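Long-range contacts in GDSL-like protein (Roseburia intestinalis L1-82, PDB 6HFZ), which removes acetyl groups from acetylated mannans as a two-domain GDSL-family esterase of a gut bacterium: residues Asn9-Arg14 against Thr207-Lys212; Thr120-Val125 against Thr231-Glu236; Leu138-Val143 against Val167-Thr172; Ile289-Arg294 against Val316-Asn321; Pro302-Ile307 against Val348-Thr353. All coordinates share one frame; numbering follows the deposited sequence.

Contact 1 of 5, residues Asn9-Arg14 against Thr207-Lys212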
# COMPACT_ATOMS: atom_id res chain seq x y z
N ASN A 9 -17.43 13.05 -13.42
CA ASN A 9 -17.48 11.58 -13.43
C ASN A 9 -16.33 10.99 -12.61
O ASN A 9 -16.32 9.78 -12.37
CB ASN A 9 -17.49 10.99 -14.84
CG ASN A 9 -18.78 11.27 -15.58
OD1 ASN A 9 -19.79 11.62 -14.96
ND2 ASN A 9 -18.76 11.11 -16.89
N GLY A 10 -15.40 11.85 -12.18
CA GLY A 10 -14.27 11.43 -11.31
C GLY A 10 -14.71 11.22 -9.86
O GLY A 10 -13.99 10.60 -9.09
N ILE A 11 -15.87 11.77 -9.45
CA ILE A 11 -16.28 11.66 -8.05
C ILE A 11 -17.04 10.35 -7.88
O ILE A 11 -18.20 10.25 -8.22
CB ILE A 11 -17.09 12.89 -7.59
CG1 ILE A 11 -16.31 14.18 -7.84
CG2 ILE A 11 -17.53 12.74 -6.13
CD1 ILE A 11 -17.15 15.42 -7.92
N ALA A 12 -16.34 9.32 -7.39
CA ALA A 12 -16.82 8.01 -7.24
C ALA A 12 -17.69 7.93 -5.99
O ALA A 12 -18.59 7.09 -5.96
CB ALA A 12 -15.66 7.03 -7.12
N ASN A 13 -17.36 8.73 -4.98
CA ASN A 13 -18.15 8.83 -3.75
C ASN A 13 -17.92 10.23 -3.17
O ASN A 13 -16.82 10.65 -2.92
CB ASN A 13 -17.81 7.74 -2.72
CG ASN A 13 -18.91 7.55 -1.69
OD1 ASN A 13 -20.09 7.47 -2.05
ND2 ASN A 13 -18.58 7.51 -0.41
N ARG A 14 -19.00 10.98 -2.93
CA ARG A 14 -18.82 12.29 -2.34
C ARG A 14 -18.41 12.12 -0.87
O ARG A 14 -17.54 12.86 -0.36
CB ARG A 14 -20.12 13.12 -2.48
CG ARG A 14 -20.13 14.37 -1.60
CD ARG A 14 -21.46 15.12 -1.55
NE ARG A 14 -21.35 16.40 -0.87
CZ ARG A 14 -21.44 16.58 0.45
NH1 ARG A 14 -21.51 15.53 1.27
NH2 ARG A 14 -21.47 17.80 0.94
N THR A 207 -7.60 17.37 -7.80
CA THR A 207 -7.70 18.82 -7.42
C THR A 207 -9.08 19.39 -7.83
O THR A 207 -9.58 20.29 -7.17
CB THR A 207 -6.48 19.62 -7.88
OG1 THR A 207 -6.41 19.62 -9.30
CG2 THR A 207 -5.16 19.10 -7.36
N TYR A 208 -9.68 18.90 -8.93
CA TYR A 208 -11.05 19.26 -9.30
C TYR A 208 -11.98 19.08 -8.10
O TYR A 208 -12.78 19.97 -7.73
CB TYR A 208 -11.54 18.39 -10.46
CG TYR A 208 -12.97 18.69 -10.81
CD1 TYR A 208 -13.25 19.73 -11.67
CD2 TYR A 208 -14.04 17.97 -10.29
CE1 TYR A 208 -14.55 20.07 -12.00
CE2 TYR A 208 -15.35 18.29 -10.62
CZ TYR A 208 -15.59 19.36 -11.46
OH TYR A 208 -16.84 19.74 -11.85
N PHE A 209 -11.85 17.93 -7.43
CA PHE A 209 -12.69 17.59 -6.31
C PHE A 209 -12.32 18.48 -5.11
O PHE A 209 -13.22 19.01 -4.46
CB PHE A 209 -12.56 16.10 -5.96
CG PHE A 209 -13.30 15.68 -4.72
CD1 PHE A 209 -14.68 15.58 -4.74
CD2 PHE A 209 -12.63 15.42 -3.54
CE1 PHE A 209 -15.38 15.22 -3.60
CE2 PHE A 209 -13.32 15.05 -2.40
CZ PHE A 209 -14.69 14.91 -2.45
N LEU A 210 -11.01 18.64 -4.83
CA LEU A 210 -10.58 19.42 -3.64
C LEU A 210 -11.13 20.85 -3.81
O LEU A 210 -11.68 21.43 -2.89
CB LEU A 210 -9.05 19.40 -3.50
CG LEU A 210 -8.47 18.06 -3.08
CD1 LEU A 210 -6.98 18.15 -2.92
CD2 LEU A 210 -9.13 17.58 -1.81
N ASP A 211 -11.08 21.36 -5.04
CA ASP A 211 -11.59 22.75 -5.30
C ASP A 211 -13.11 22.82 -5.06
O ASP A 211 -13.63 23.81 -4.52
CB ASP A 211 -11.17 23.22 -6.70
CG ASP A 211 -9.81 23.88 -6.71
OD1 ASP A 211 -9.49 24.63 -5.76
OD2 ASP A 211 -9.06 23.66 -7.65
N LYS A 212 -13.85 21.80 -5.49
CA LYS A 212 -15.28 21.74 -5.29
C LYS A 212 -15.60 21.72 -3.79
O LYS A 212 -16.52 22.41 -3.30
CB LYS A 212 -15.90 20.54 -6.01
CG LYS A 212 -17.38 20.36 -5.72
CD LYS A 212 -17.96 19.05 -6.14
CE LYS A 212 -18.00 18.93 -7.64
NZ LYS A 212 -19.04 19.82 -8.22
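I11 and F209 bury far more surface than the other residues of this contact, and their side chains cross at about a right angle. In I11, CG1 stands anti to the carbonyl carbon (chi1 -55°) and CG2 anti to the backbone N, which presents both branches to neighbouring atoms of one ring. CG1 of I11 approaches CD1 of F209 obliquely at 3.8 Å, while CG2 of I11 lies 4.1 Å from CE1 of F209. CD1 of I11, at the end of the CG1 branch, comes closest to the lysine one helical turn beyond Y208: it is 3.6 Å from CE of K212, whose chain bends at both chi3 and chi4. The same CD1 of I11 also sits at the edge of the Y208 ring, 4.3 Å from CE2. Near the plane of the F209 ring, the backbone O of R14 lies 4.1 Å from F209 CZ. The contact sets helix 196-215 against strand 11-13, an outermost strand of the mixed sheet that carries a classic bulge opposite A166. Beyond the two segments, F209 also touches V167, and E8 takes both the NZ of K212 in a salt bridge and the OH of Y208. Between the segments themselves there is no hydrogen bond: they meet through apolar side-chain contacts and van der Waals packing, and E8 probably offsets the charge of K212.

Contact 2 of 5, residues Thr120-Val125 against Thr231-Glu236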
# COMPACT_ATOMS: atom_id res chain seq x y z
N THR A 120 -8.38 -6.66 3.64
CA THR A 120 -7.15 -5.95 4.01
C THR A 120 -7.36 -4.43 3.91
O THR A 120 -6.90 -3.68 4.77
CB THR A 120 -5.91 -6.45 3.26
OG1 THR A 120 -6.07 -6.13 1.87
CG2 THR A 120 -5.68 -7.94 3.39
N TYR A 121 -7.97 -3.94 2.82
CA TYR A 121 -8.25 -2.50 2.68
C TYR A 121 -9.17 -1.98 3.79
O TYR A 121 -8.96 -0.87 4.29
CB TYR A 121 -8.86 -2.29 1.31
CG TYR A 121 -8.93 -0.91 0.75
CD1 TYR A 121 -7.86 -0.41 0.03
CD2 TYR A 121 -10.13 -0.20 0.75
CE1 TYR A 121 -7.95 0.79 -0.63
CE2 TYR A 121 -10.23 1.00 0.09
CZ TYR A 121 -9.13 1.50 -0.60
OH TYR A 121 -9.22 2.66 -1.33
N GLU A 122 -10.17 -2.78 4.21
CA GLU A 122 -11.02 -2.37 5.31
C GLU A 122 -10.19 -2.18 6.60
O GLU A 122 -10.36 -1.16 7.30
CB GLU A 122 -12.19 -3.33 5.56
CG GLU A 122 -13.03 -2.84 6.72
CD GLU A 122 -14.40 -3.47 6.84
OE1 GLU A 122 -15.38 -2.71 7.18
OE2 GLU A 122 -14.52 -4.64 6.56
N GLY A 123 -9.30 -3.14 6.90
CA GLY A 123 -8.39 -3.02 8.03
C GLY A 123 -7.56 -1.76 7.96
O GLY A 123 -7.42 -1.06 8.96
N LEU A 124 -7.01 -1.45 6.77
CA LEU A 124 -6.20 -0.25 6.60
C LEU A 124 -7.04 1.00 6.84
O LEU A 124 -6.61 1.95 7.60
CB LEU A 124 -5.60 -0.25 5.19
CG LEU A 124 -4.89 1.06 4.83
CD1 LEU A 124 -3.68 1.33 5.75
CD2 LEU A 124 -4.47 1.07 3.36
N VAL A 125 -8.21 1.08 6.20
CA VAL A 125 -9.08 2.25 6.32
C VAL A 125 -9.47 2.46 7.81
O VAL A 125 -9.43 3.60 8.32
CB VAL A 125 -10.31 2.16 5.39
CG1 VAL A 125 -11.36 3.21 5.73
CG2 VAL A 125 -9.92 2.23 3.93
N THR A 231 -16.55 -6.51 6.42
CA THR A 231 -15.92 -7.81 6.31
C THR A 231 -15.62 -8.38 7.70
O THR A 231 -15.92 -7.74 8.71
CB THR A 231 -14.64 -7.72 5.45
OG1 THR A 231 -13.61 -7.14 6.26
CG2 THR A 231 -14.86 -6.85 4.23
N LYS A 232 -15.01 -9.58 7.74
CA LYS A 232 -14.51 -10.19 9.00
C LYS A 232 -13.41 -9.33 9.67
O LYS A 232 -13.15 -9.47 10.87
CB LYS A 232 -13.94 -11.58 8.73
CG LYS A 232 -14.97 -12.62 8.32
CD LYS A 232 -14.36 -14.01 8.27
CE LYS A 232 -15.27 -15.02 7.59
NZ LYS A 232 -16.47 -15.32 8.41
N ASN A 233 -12.77 -8.45 8.90
CA ASN A 233 -11.87 -7.43 9.38
C ASN A 233 -10.74 -8.04 10.22
O ASN A 233 -10.36 -7.48 11.24
CB ASN A 233 -12.61 -6.35 10.15
CG ASN A 233 -11.73 -5.20 10.54
OD1 ASN A 233 -10.93 -4.73 9.71
ND2 ASN A 233 -11.83 -4.77 11.79
N THR A 234 -10.16 -9.16 9.76
CA THR A 234 -9.13 -9.85 10.53
C THR A 234 -7.71 -9.32 10.26
O THR A 234 -6.74 -9.97 10.67
CB THR A 234 -9.26 -11.36 10.34
OG1 THR A 234 -8.93 -11.77 9.02
CG2 THR A 234 -10.64 -11.88 10.67
N TYR A 235 -7.56 -8.19 9.54
CA TYR A 235 -6.22 -7.62 9.24
C TYR A 235 -6.01 -6.27 9.94
O TYR A 235 -4.91 -5.75 9.88
CB TYR A 235 -5.95 -7.52 7.74
CG TYR A 235 -5.75 -8.86 7.07
CD1 TYR A 235 -6.82 -9.56 6.56
CD2 TYR A 235 -4.49 -9.45 6.98
CE1 TYR A 235 -6.65 -10.79 5.95
CE2 TYR A 235 -4.30 -10.67 6.34
CZ TYR A 235 -5.39 -11.33 5.83
OH TYR A 235 -5.26 -12.56 5.25
N GLU A 236 -7.01 -5.75 10.66
CA GLU A 236 -6.87 -4.45 11.29
C GLU A 236 -5.69 -4.40 12.27
O GLU A 236 -4.98 -3.38 12.35
CB GLU A 236 -8.15 -3.96 11.97
CG GLU A 236 -8.12 -2.46 12.27
CD GLU A 236 -9.35 -1.85 12.96
OE1 GLU A 236 -9.23 -0.72 13.49
OE2 GLU A 236 -10.41 -2.51 12.96
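CG of E122 is anti to its backbone N (chi1 -180°), and the chain extended beyond it carries the carboxylate to OG1 of T231, which stands between N and carbonyl carbon (chi1 77°). The same OG1 of T231 accepts from N of N233, closing an ST turn in the loop between helix 196-215 and strand 237-241, which is held here on helix 115-129 of the GDSL-like domain. E122 OE2 is gripped twice: OG1 of T231 donates at 2.7 Å, nearly along the C-O axis, and N of T231 at 2.8 Å, to the syn lone pair. OE1 of E122 is held by Y162 and by the N of L230. G123 lets the loop come close, its CA 3.5 Å from OD1 of N233; a CB there would fall about 3.0 Å from N of E236. ND2 of N233 in turn holds OE2 of E236, which also pairs with R126. Y235, whose OH bonds to E337, receives CG2 of T120 over the centre of one face, a CH-pi contact 3.8 Å from the centroid.

Contact 3 of 5, residues Leu138-Val143 against Val167-Thr172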
# COMPACT_ATOMS: atom_id res chain seq x y z
N LEU A 138 -9.09 10.51 1.82
CA LEU A 138 -9.62 10.51 0.46
C LEU A 138 -9.08 9.26 -0.26
O LEU A 138 -7.84 9.04 -0.29
CB LEU A 138 -9.15 11.79 -0.24
CG LEU A 138 -9.40 11.86 -1.74
CD1 LEU A 138 -10.89 11.92 -1.99
CD2 LEU A 138 -8.68 13.08 -2.32
N LEU A 139 -9.98 8.46 -0.83
CA LEU A 139 -9.55 7.27 -1.56
C LEU A 139 -9.30 7.68 -3.01
O LEU A 139 -10.07 8.47 -3.61
CB LEU A 139 -10.60 6.16 -1.45
CG LEU A 139 -11.04 5.78 -0.04
CD1 LEU A 139 -11.91 4.55 -0.08
CD2 LEU A 139 -9.88 5.51 0.89
N VAL A 140 -8.20 7.19 -3.59
CA VAL A 140 -7.94 7.45 -4.99
C VAL A 140 -7.83 6.11 -5.73
O VAL A 140 -7.09 5.21 -5.34
CB VAL A 140 -6.66 8.30 -5.15
CG1 VAL A 140 -6.21 8.37 -6.60
CG2 VAL A 140 -6.84 9.71 -4.60
N HIS A 141 -8.57 5.98 -6.83
CA HIS A 141 -8.61 4.74 -7.62
C HIS A 141 -7.97 4.97 -9.00
O HIS A 141 -8.60 5.57 -9.87
CB HIS A 141 -10.08 4.27 -7.83
CG HIS A 141 -10.94 4.18 -6.61
ND1 HIS A 141 -10.65 3.32 -5.55
CD2 HIS A 141 -12.05 4.85 -6.24
CE1 HIS A 141 -11.56 3.48 -4.59
NE2 HIS A 141 -12.42 4.38 -4.99
N ASN A 142 -6.73 4.47 -9.20
CA ASN A 142 -6.07 4.45 -10.50
C ASN A 142 -6.69 3.32 -11.32
O ASN A 142 -7.64 2.65 -10.84
CB ASN A 142 -4.56 4.37 -10.32
CG ASN A 142 -3.97 5.74 -10.03
OD1 ASN A 142 -4.14 6.66 -10.83
ND2 ASN A 142 -3.35 5.91 -8.87
N VAL A 143 -6.24 3.17 -12.57
CA VAL A 143 -6.82 2.19 -13.47
C VAL A 143 -5.70 1.63 -14.36
O VAL A 143 -4.74 2.35 -14.69
CB VAL A 143 -7.96 2.86 -14.28
CG1 VAL A 143 -7.39 3.90 -15.25
CG2 VAL A 143 -8.84 1.86 -15.01
N VAL A 167 -12.16 9.40 -5.45
CA VAL A 167 -12.09 9.80 -6.83
C VAL A 167 -11.46 8.69 -7.67
O VAL A 167 -10.59 7.92 -7.17
CB VAL A 167 -11.36 11.15 -7.00
CG1 VAL A 167 -12.13 12.28 -6.33
CG2 VAL A 167 -9.93 11.11 -6.50
N SER A 168 -11.82 8.68 -8.97
CA SER A 168 -11.47 7.56 -9.86
C SER A 168 -10.95 8.03 -11.21
O SER A 168 -11.55 8.89 -11.84
CB SER A 168 -12.65 6.65 -10.04
OG SER A 168 -12.38 5.64 -10.99
N MSE A 169 -9.89 7.35 -11.70
CA MSE A 169 -9.40 7.50 -13.07
C MSE A 169 -10.11 6.56 -14.05
O MSE A 169 -10.07 6.76 -15.26
CB MSE A 169 -7.88 7.26 -13.14
CG MSE A 169 -7.14 7.97 -12.00
SE MSE A 169 -7.54 9.90 -11.96
CE MSE A 169 -7.83 10.01 -10.04
N GLN A 170 -10.80 5.54 -13.51
CA GLN A 170 -11.48 4.55 -14.34
C GLN A 170 -12.65 5.20 -15.10
O GLN A 170 -12.99 4.73 -16.20
CB GLN A 170 -11.95 3.40 -13.46
CG GLN A 170 -12.52 2.17 -14.16
CD GLN A 170 -12.86 1.02 -13.24
OE1 GLN A 170 -13.68 1.18 -12.34
NE2 GLN A 170 -12.33 -0.18 -13.49
N SER A 171 -13.28 6.18 -14.48
CA SER A 171 -14.45 6.92 -15.01
C SER A 171 -14.12 8.31 -15.56
O SER A 171 -15.06 9.08 -15.92
CB SER A 171 -15.50 6.99 -13.94
OG SER A 171 -14.95 7.51 -12.75
N THR A 172 -12.82 8.66 -15.68
CA THR A 172 -12.41 9.96 -16.20
C THR A 172 -11.34 9.84 -17.31
O THR A 172 -11.62 10.25 -18.44
CB THR A 172 -11.86 10.85 -15.09
OG1 THR A 172 -10.90 10.08 -14.36
CG2 THR A 172 -12.94 11.38 -14.20
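V140 and V167 lie side by side on one face of the sheet, their CG2 methyls 3.9 Å apart. In V167 this CG2 stands between backbone N and carbonyl carbon, which sets it against CG2 of V140. The selenomethionine M169 bends at chi2 and chi3, and its CE ends 4.1 Å from CG1 of V140. CG of M169 passes 3.5 Å from OD1 of N142, whose ND2 bonds to E106. V140 and V167 lie on the parallel strands of the beta-alpha-beta crossover formed by strand 136-141, helix 152-161 and strand 166-168; N142 and M169 follow just beyond the strand ends. L139 O accepts from N of V167, H141 N donates to O of V167, and H141 O takes N of M169 at 2.9 Å. CG of H141 is anti to its carbonyl carbon (chi1 -50°), and chi2 of -62° turns CD2 to 3.5 Å from V167 O, while ND1 bonds to S108. On the face carrying H141, OG of S168 accepts from N of Q170 in an ST turn and bonds to Q152. An alanine at S168 would probably leave N of Q170 and OE1 of Q152 without this hydroxyl partner. Past the strand ends, V143 crosses Q170 at about a right angle, CG2 of V143 lying 3.8 Å from CG of Q170.

Contact 4 of 5, residues Ile289-Arg294 against Val316-Asn321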
# COMPACT_ATOMS: atom_id res chain seq x y z
N ILE A 289 -1.45 -15.47 8.88
CA ILE A 289 -0.00 -15.39 8.73
C ILE A 289 0.33 -15.11 7.27
O ILE A 289 -0.11 -15.82 6.38
CB ILE A 289 0.68 -16.68 9.18
CG1 ILE A 289 0.29 -17.08 10.61
CG2 ILE A 289 2.18 -16.55 9.00
CD1 ILE A 289 0.83 -16.17 11.65
N SER A 290 1.23 -14.15 7.06
CA SER A 290 1.72 -13.85 5.77
C SER A 290 3.25 -13.66 5.84
O SER A 290 3.82 -13.44 6.91
CB SER A 290 0.97 -12.69 5.16
OG SER A 290 1.41 -11.42 5.70
N VAL A 291 3.90 -13.76 4.70
CA VAL A 291 5.37 -13.64 4.69
C VAL A 291 5.81 -12.71 3.57
O VAL A 291 5.28 -12.76 2.44
CB VAL A 291 6.00 -15.03 4.55
CG1 VAL A 291 5.57 -15.72 3.25
CG2 VAL A 291 7.51 -14.98 4.60
N GLN A 292 6.79 -11.84 3.88
CA GLN A 292 7.36 -10.95 2.91
C GLN A 292 8.80 -11.38 2.59
O GLN A 292 9.56 -11.67 3.50
CB GLN A 292 7.42 -9.53 3.45
CG GLN A 292 6.09 -8.80 3.50
CD GLN A 292 6.39 -7.36 3.89
OE1 GLN A 292 6.88 -7.11 5.00
NE2 GLN A 292 6.16 -6.44 2.97
N TYR A 293 9.17 -11.37 1.31
CA TYR A 293 10.49 -11.82 0.87
C TYR A 293 10.81 -11.24 -0.51
O TYR A 293 9.90 -10.83 -1.23
CB TYR A 293 10.58 -13.36 0.80
CG TYR A 293 9.60 -14.03 -0.16
CD1 TYR A 293 8.25 -14.21 0.18
CD2 TYR A 293 10.02 -14.52 -1.39
CE1 TYR A 293 7.36 -14.85 -0.68
CE2 TYR A 293 9.13 -15.14 -2.27
CZ TYR A 293 7.80 -15.30 -1.92
OH TYR A 293 6.93 -15.96 -2.76
N ARG A 294 12.10 -11.26 -0.87
CA ARG A 294 12.49 -10.71 -2.14
C ARG A 294 12.29 -11.73 -3.27
O ARG A 294 12.69 -12.89 -3.16
CB ARG A 294 13.96 -10.29 -2.13
CG ARG A 294 14.49 -9.79 -3.47
CD ARG A 294 15.86 -9.14 -3.26
NE ARG A 294 16.88 -10.02 -2.71
CZ ARG A 294 17.90 -9.62 -1.97
NH1 ARG A 294 18.04 -8.34 -1.65
NH2 ARG A 294 18.75 -10.50 -1.45
N VAL A 316 4.63 -24.02 2.01
CA VAL A 316 4.53 -23.18 0.85
C VAL A 316 5.94 -22.82 0.37
O VAL A 316 6.78 -22.37 1.15
CB VAL A 316 3.69 -21.92 1.11
CG1 VAL A 316 3.69 -20.97 -0.06
CG2 VAL A 316 2.28 -22.31 1.52
N ARG A 317 6.12 -22.97 -0.94
CA ARG A 317 7.34 -22.65 -1.65
C ARG A 317 7.45 -21.14 -1.87
O ARG A 317 6.56 -20.49 -2.46
CB ARG A 317 7.37 -23.31 -3.03
CG ARG A 317 8.66 -23.06 -3.79
CD ARG A 317 8.47 -22.81 -5.27
NE ARG A 317 8.86 -23.96 -6.04
CZ ARG A 317 10.10 -24.25 -6.39
NH1 ARG A 317 10.80 -23.46 -7.19
NH2 ARG A 317 10.65 -25.32 -5.86
N LEU A 318 8.58 -20.60 -1.42
CA LEU A 318 8.93 -19.18 -1.63
C LEU A 318 10.14 -19.16 -2.58
O LEU A 318 11.32 -19.44 -2.17
CB LEU A 318 9.24 -18.49 -0.30
CG LEU A 318 8.31 -18.75 0.88
CD1 LEU A 318 8.83 -17.99 2.11
CD2 LEU A 318 6.89 -18.32 0.55
N ASP A 319 9.86 -18.86 -3.84
CA ASP A 319 10.88 -18.87 -4.91
C ASP A 319 11.38 -17.45 -5.20
O ASP A 319 10.65 -16.60 -5.71
CB ASP A 319 10.31 -19.53 -6.16
CG ASP A 319 11.31 -19.78 -7.28
OD1 ASP A 319 12.36 -19.12 -7.29
OD2 ASP A 319 11.01 -20.65 -8.12
N ALA A 320 12.67 -17.22 -4.96
CA ALA A 320 13.27 -15.89 -5.12
C ALA A 320 13.65 -15.60 -6.58
O ALA A 320 14.05 -14.51 -6.88
CB ALA A 320 14.42 -15.76 -4.16
N ASN A 321 13.45 -16.57 -7.48
CA ASN A 321 13.69 -16.42 -8.91
C ASN A 321 12.47 -15.76 -9.57
O ASN A 321 11.49 -16.46 -9.91
CB ASN A 321 13.96 -17.77 -9.57
CG ASN A 321 15.21 -18.40 -9.02
OD1 ASN A 321 16.30 -18.04 -9.43
ND2 ASN A 321 15.06 -19.28 -8.04
O HOH W 1 7.25 -18.11 -4.75
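V291 and Y293 of strand 288-295 meet L318 through apolar atoms. V291 and L318 reach toward each other tip to tip, with CG1 of V291 4.0 Å from CD2 of L318. That CD2 of L318 also lies 3.7 Å from CE1 of Y293. A CH-pi contact adds to this: CG of Y293 stands between its backbone N and carbonyl carbon (chi1 60°), and chi2 of -77° turns one ring face to CB of L318, which is 3.9 Å from the centroid and offset toward the rim. Of a different kind is the van der Waals contact of CB of A320 with a backbone oxygen, 3.5 Å from O of R294. Polar links between the segments run through one water, which donates to OH of Y293 at 2.9 Å, accepts from N of D319, and donates weakly to O of R317. Within 316-321, D319 forms a salt bridge with R317, and its OD1 takes both N and ND2 of N321, the former closing an Asx turn. The strand axes approach to 8.3 Å at 30°, too far for backbone pairing, as in facing sheets of a sandwich. The hydroxyl of Y293 accepts from the water and is hydrogen-bonded to D333, so this buried group has two partners beside a largely apolar contact.

Contact 5 of 5, residues Pro302-Ile307 against Val348-Thr353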
# COMPACT_ATOMS: atom_id res chain seq x y z
N PRO A 302 17.97 -18.41 -4.48
CA PRO A 302 17.52 -19.56 -3.72
C PRO A 302 16.00 -19.69 -3.67
O PRO A 302 15.27 -18.75 -4.05
CB PRO A 302 18.00 -19.28 -2.30
CG PRO A 302 19.13 -18.33 -2.48
CD PRO A 302 18.65 -17.45 -3.61
N VAL A 303 15.58 -20.87 -3.25
CA VAL A 303 14.19 -21.21 -2.98
C VAL A 303 14.11 -21.61 -1.52
O VAL A 303 15.01 -22.30 -1.03
CB VAL A 303 13.69 -22.33 -3.91
CG1 VAL A 303 12.25 -22.68 -3.60
CG2 VAL A 303 13.88 -21.96 -5.39
N ALA A 304 13.07 -21.15 -0.83
CA ALA A 304 12.79 -21.55 0.54
C ALA A 304 11.40 -22.17 0.63
O ALA A 304 10.63 -22.10 -0.31
CB ALA A 304 12.89 -20.35 1.46
N GLU A 305 11.09 -22.69 1.82
CA GLU A 305 9.76 -23.14 2.18
C GLU A 305 9.43 -22.54 3.55
O GLU A 305 10.33 -22.28 4.42
CB GLU A 305 9.69 -24.67 2.16
CG GLU A 305 10.30 -25.34 3.38
CD GLU A 305 10.38 -26.87 3.34
OE1 GLU A 305 9.64 -27.48 2.51
OE2 GLU A 305 11.21 -27.44 4.12
N ILE A 306 8.15 -22.25 3.76
CA ILE A 306 7.63 -21.78 5.02
C ILE A 306 6.59 -22.81 5.52
O ILE A 306 5.77 -23.30 4.74
CB ILE A 306 7.03 -20.36 4.89
CG1 ILE A 306 6.54 -19.84 6.23
CG2 ILE A 306 5.95 -20.29 3.82
CD1 ILE A 306 6.36 -18.33 6.28
N ILE A 307 6.70 -23.14 6.81
CA ILE A 307 5.93 -24.14 7.47
C ILE A 307 5.31 -23.51 8.71
O ILE A 307 5.98 -22.85 9.49
CB ILE A 307 6.84 -25.32 7.87
CG1 ILE A 307 7.48 -25.96 6.64
CG2 ILE A 307 6.05 -26.33 8.69
CD1 ILE A 307 8.49 -27.05 6.99
N VAL A 348 11.04 -20.88 8.42
CA VAL A 348 11.44 -20.72 7.04
C VAL A 348 12.81 -21.41 6.88
O VAL A 348 13.67 -21.19 7.70
CB VAL A 348 11.50 -19.22 6.67
CG1 VAL A 348 11.93 -19.03 5.23
CG2 VAL A 348 10.16 -18.54 6.94
N ARG A 349 12.96 -22.22 5.83
CA ARG A 349 14.17 -23.01 5.58
C ARG A 349 14.53 -22.90 4.10
O ARG A 349 13.67 -23.04 3.26
CB ARG A 349 13.88 -24.49 5.86
CG ARG A 349 15.11 -25.40 5.82
CD ARG A 349 14.78 -26.83 6.34
NE ARG A 349 15.97 -27.70 6.24
CZ ARG A 349 16.84 -27.90 7.24
NH1 ARG A 349 16.59 -27.41 8.43
NH2 ARG A 349 17.93 -28.63 7.05
N LEU A 350 15.82 -22.80 3.77
CA LEU A 350 16.22 -22.83 2.37
C LEU A 350 16.25 -24.28 1.87
O LEU A 350 16.79 -25.15 2.56
CB LEU A 350 17.60 -22.19 2.25
CG LEU A 350 17.64 -20.76 1.69
CD1 LEU A 350 16.69 -19.83 2.38
CD2 LEU A 350 19.04 -20.19 1.68
N THR A 351 15.62 -24.51 0.71
CA THR A 351 15.46 -25.86 0.10
C THR A 351 16.24 -26.02 -1.21
O THR A 351 16.55 -27.18 -1.57
CB THR A 351 13.98 -26.17 -0.14
OG1 THR A 351 13.44 -25.21 -1.06
CG2 THR A 351 13.18 -26.13 1.14
N GLU A 352 16.51 -24.94 -1.95
CA GLU A 352 17.30 -25.00 -3.21
C GLU A 352 18.29 -23.82 -3.24
O GLU A 352 17.94 -22.69 -2.87
CB GLU A 352 16.44 -24.96 -4.48
CG GLU A 352 15.27 -25.96 -4.50
CD GLU A 352 14.34 -25.84 -5.70
OE1 GLU A 352 13.12 -26.15 -5.55
OE2 GLU A 352 14.83 -25.45 -6.80
N THR A 353 19.54 -24.11 -3.60
CA THR A 353 20.59 -23.14 -3.84
C THR A 353 21.31 -23.51 -5.13
O THR A 353 21.16 -24.63 -5.62
CB THR A 353 21.60 -23.04 -2.69
OG1 THR A 353 22.26 -24.31 -2.51
CG2 THR A 353 20.94 -22.53 -1.43
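E352 runs beside V303, the two side chains pointing the same way. CB of E352 starts 3.8 Å from CB of V303. CG, set anti to the carbonyl carbon (chi1 -50°), stays 4.0 Å from that same CB of V303, and beyond it the extended chain carries CD to 3.9 Å from CG2 of V303. At the tip, OE2 of E352 keeps near this CG2, whereas OE1 lies beside CG1 of V303 and forms a salt bridge with R317. An alanine in place of E352 would probably leave NH2 of R317 without this carboxylate and lose the packing of CG, CD and the carboxylate oxygens on V303. Nearby, CG2 of T351 rests 3.6 Å from CD of E305. On the face opposite V303 and E305, CD1 of I306 meets CG2 of V348. E305 and R349 exchange two backbone hydrogen bonds. V303 O accepts from N of T351 at 2.9 Å and N of E352 at 3.2 Å, a classic beta bulge where strands 303-308 and 342-352 pair in the five-stranded antiparallel sheet of the all-beta domain.

How the contacts relate
The contacts fall into two groups on opposite sides of the chain's centre, with contact 2 between them. Contacts 1 and 3, centres 10 Å apart, share the mixed sheet of the GDSL-like domain: O of G10 lies 2.9 Å from N of S168. That domain probably also carries the catalytic triad, S41, H193 and D190. Contacts 4 and 5, centres 9 Å apart, meet in the all-beta domain, where strand 316-319 pairs with strand 303-308. Contact 2 lies 21 Å from contact 3 and 22 Å from contact 4, centre to centre; Y121 packs on L139. In contact 4, the side chain of R294 comes about 3 Å from a bound buffer molecule, probably from crystallisation.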